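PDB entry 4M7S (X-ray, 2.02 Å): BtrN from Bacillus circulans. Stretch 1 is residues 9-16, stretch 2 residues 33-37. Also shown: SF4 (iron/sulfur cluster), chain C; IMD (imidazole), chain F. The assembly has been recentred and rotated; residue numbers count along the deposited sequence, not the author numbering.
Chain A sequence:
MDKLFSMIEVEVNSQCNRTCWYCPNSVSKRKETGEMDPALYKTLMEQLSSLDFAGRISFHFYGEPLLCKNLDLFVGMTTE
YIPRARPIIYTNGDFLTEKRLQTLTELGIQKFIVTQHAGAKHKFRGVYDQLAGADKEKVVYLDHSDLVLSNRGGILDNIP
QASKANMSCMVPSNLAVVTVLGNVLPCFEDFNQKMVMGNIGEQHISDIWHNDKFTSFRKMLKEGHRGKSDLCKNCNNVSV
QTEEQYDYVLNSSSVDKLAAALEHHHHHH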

# COMPACT_ATOMS: atom_id res chain seq x y z
N GLU A 9 2.94 0.32 -0.98
CA GLU A 9 2.30 0.21 0.33
C GLU A 9 3.06 -0.82 1.14
O GLU A 9 3.18 -1.97 0.70
CB GLU A 9 0.85 -0.26 0.19
CG GLU A 9 -0.18 0.83 0.16
CD GLU A 9 -1.59 0.27 0.09
OE1 GLU A 9 -1.86 -0.72 0.80
OE2 GLU A 9 -2.41 0.81 -0.68
N VAL A 10 3.55 -0.42 2.31
CA VAL A 10 4.37 -1.30 3.13
C VAL A 10 3.66 -1.66 4.44
O VAL A 10 3.36 -0.79 5.25
CB VAL A 10 5.72 -0.65 3.43
CG1 VAL A 10 6.66 -1.64 4.11
CG2 VAL A 10 6.36 -0.15 2.13
N GLU A 11 3.40 -2.95 4.64
CA GLU A 11 2.80 -3.42 5.88
C GLU A 11 3.84 -3.46 7.00
O GLU A 11 4.32 -4.53 7.38
CB GLU A 11 2.18 -4.81 5.68
CG GLU A 11 1.19 -5.23 6.75
CD GLU A 11 0.61 -6.61 6.50
OE1 GLU A 11 1.30 -7.46 5.87
OE2 GLU A 11 -0.55 -6.84 6.92
N VAL A 12 4.19 -2.29 7.55
CA VAL A 12 5.18 -2.25 8.63
C VAL A 12 4.66 -2.90 9.92
O VAL A 12 5.42 -3.26 10.81
CB VAL A 12 5.70 -0.81 8.90
CG1 VAL A 12 6.27 -0.22 7.61
CG2 VAL A 12 4.59 0.08 9.45
N ASN A 13 3.34 -3.06 10.02
CA ASN A 13 2.77 -3.91 11.05
C ASN A 13 1.40 -4.39 10.63
O ASN A 13 0.69 -3.70 9.91
CB ASN A 13 2.70 -3.18 12.40
CG ASN A 13 1.61 -2.16 12.44
OD1 ASN A 13 1.68 -1.14 11.75
ND2 ASN A 13 0.58 -2.41 13.26
N SER A 14 1.02 -5.58 11.08
CA SER A 14 -0.17 -6.24 10.54
C SER A 14 -1.41 -6.09 11.42
O SER A 14 -2.53 -6.36 10.98
CB SER A 14 0.11 -7.72 10.32
OG SER A 14 0.43 -8.33 11.56
N GLN A 15 -1.23 -5.68 12.67
CA GLN A 15 -2.36 -5.57 13.58
C GLN A 15 -3.01 -4.20 13.45
O GLN A 15 -2.34 -3.20 13.19
CB GLN A 15 -1.97 -5.82 15.05
CG GLN A 15 -3.18 -5.83 16.02
CD GLN A 15 -2.83 -6.15 17.48
OE1 GLN A 15 -1.84 -5.67 18.03
NE2 GLN A 15 -3.67 -6.97 18.11
N CYS A 16 -4.33 -4.17 13.60
CA CYS A 16 -5.04 -2.92 13.79
C CYS A 16 -5.82 -2.98 15.10
O CYS A 16 -6.25 -4.05 15.53
CB CYS A 16 -6.02 -2.68 12.65
SG CYS A 16 -6.96 -1.19 12.96
N THR A 33 3.48 -12.19 11.13
CA THR A 33 3.70 -11.77 12.51
C THR A 33 3.11 -10.39 12.77
O THR A 33 2.49 -9.80 11.87
CB THR A 33 5.21 -11.76 12.87
OG1 THR A 33 5.88 -10.72 12.14
CG2 THR A 33 5.85 -13.10 12.52
N GLY A 34 3.28 -9.88 13.98
CA GLY A 34 2.82 -8.55 14.33
C GLY A 34 3.57 -7.44 13.60
O GLY A 34 2.97 -6.60 12.94
N GLU A 35 4.89 -7.41 13.73
CA GLU A 35 5.63 -6.31 13.13
C GLU A 35 6.70 -6.69 12.12
O GLU A 35 7.33 -7.73 12.23
CB GLU A 35 6.23 -5.41 14.20
CG GLU A 35 5.70 -4.00 14.10
CD GLU A 35 5.95 -3.22 15.34
OE1 GLU A 35 7.07 -2.68 15.45
OE2 GLU A 35 5.05 -3.16 16.21
N MSE A 36 6.89 -5.81 11.15
CA MSE A 36 7.92 -6.06 10.15
C MSE A 36 9.31 -6.01 10.79
O MSE A 36 9.62 -5.10 11.55
CB MSE A 36 7.83 -5.06 9.00
CG MSE A 36 8.92 -5.28 7.96
SE MSE A 36 8.79 -4.13 6.41
CE MSE A 36 7.22 -4.92 5.56
N ASP A 37 10.12 -7.03 10.50
CA ASP A 37 11.53 -7.04 10.89
C ASP A 37 12.21 -5.76 10.39
O ASP A 37 12.16 -5.45 9.21
CB ASP A 37 12.22 -8.28 10.30
CG ASP A 37 13.64 -8.49 10.83
OD1 ASP A 37 14.27 -7.53 11.29
OD2 ASP A 37 14.13 -9.64 10.76
FE1 SF4 C . -8.49 -1.30 11.10
FE2 SF4 C . -11.08 -0.89 10.61
FE3 SF4 C . -9.67 -2.45 8.97
FE4 SF4 C . -9.18 0.22 8.98
S1 SF4 C . -11.12 -0.80 8.30
S2 SF4 C . -7.60 -1.44 8.99
S3 SF4 C . -9.56 0.73 11.20
S4 SF4 C . -10.15 -2.91 11.19
N1 IMD F . 16.33 -9.84 11.84
C2 IMD F . 17.22 -9.31 12.71
N3 IMD F . 17.99 -10.31 13.20
C4 IMD F . 17.59 -11.47 12.63
C5 IMD F . 16.54 -11.17 11.77
O HOH W 1 0.92 -4.64 14.48

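Two pieces of chain need not form a sheet to be held in register; a single beta bridge, flanked by its two hydrogen bonds, can fix one against the other. The contact between residues 9-16 and 33-37 of BtrN is a compact example. N13 and E35 sit opposite each other with their CA atoms 4.3 Å apart, yet neither contributes the backbone hydrogen bonds of the bridge. Those come from their neighbours: M36 N donates to V12 O at 3.0 Å, and S14 N donates to G34 O at 2.9 Å. With N-H...acceptor angles of 172° and 163°, both bonds are close to linear, as expected when peptide groups meet nearly head-on. The pairing goes no further as a bridge; the second stretch has no regular helix or strand, and the first is strand only at residues 9-10, before the bridge.

What extends the polar contact beyond the bridge is a side chain. S14 has its CA-to-CB bond directed toward the second stretch, and with chi1 in the p well its hydroxyl reaches the backbone carbonyl of T33, S14 OG to T33 O being only 2.5 Å. S14 thus donates twice, from its backbone to G34 and from its side chain to T33, gripping two successive carbonyls. T33 is itself poorly ordered, so the exact length of the hydroxyl bond deserves some caution. The T33 side chain, whose CA-to-CB bond points away from the first stretch, makes a weak hydrogen bond within its own stretch, T33 OG1 to E35 O at 3.3 Å.

The carbonyl of G34 is the busiest acceptor here. Besides S14 N, it receives a CA-H...O contact from N13, with N13 CA 3.3 Å from G34 O, and a hydrogen bond from a water whose oxygen lies 3.2 Å from G34 O. The same water accepts from N13 ND2 at 2.6 Å and from Q15 N at 3.0 Å. It therefore ties the N13 side chain and the Q15 backbone to the second stretch, although the second stretch covers little of Q15, 6 Å².

Around this polar centre the packing is carried by few side chains. E35 uses the aliphatic part of its chain: E35 CG lies 3.5 Å from N13 CB and 3.4 Å from V12 O, while its carboxylate oxygens find hydrogen bonds elsewhere in the structure. The largest share of covered surface belongs to M36, a selenomethionine, at 75 Å² of the 308 Å² buried in all. Its CA-to-CB bond points toward the first stretch, and chi1 and chi2, both t, extend the chain before chi3 turns in the m well. The terminal methyl thereby reaches away from the bridge, toward the start of the first stretch, with M36 CE 3.6 Å from V10 CG1 and 3.4 Å from E11 O. One residue so joins both layers of the contact, its backbone N securing the register and its side chain packing against the buried V10. The example shows how a short bridge can be reinforced without lengthening the strand pairing.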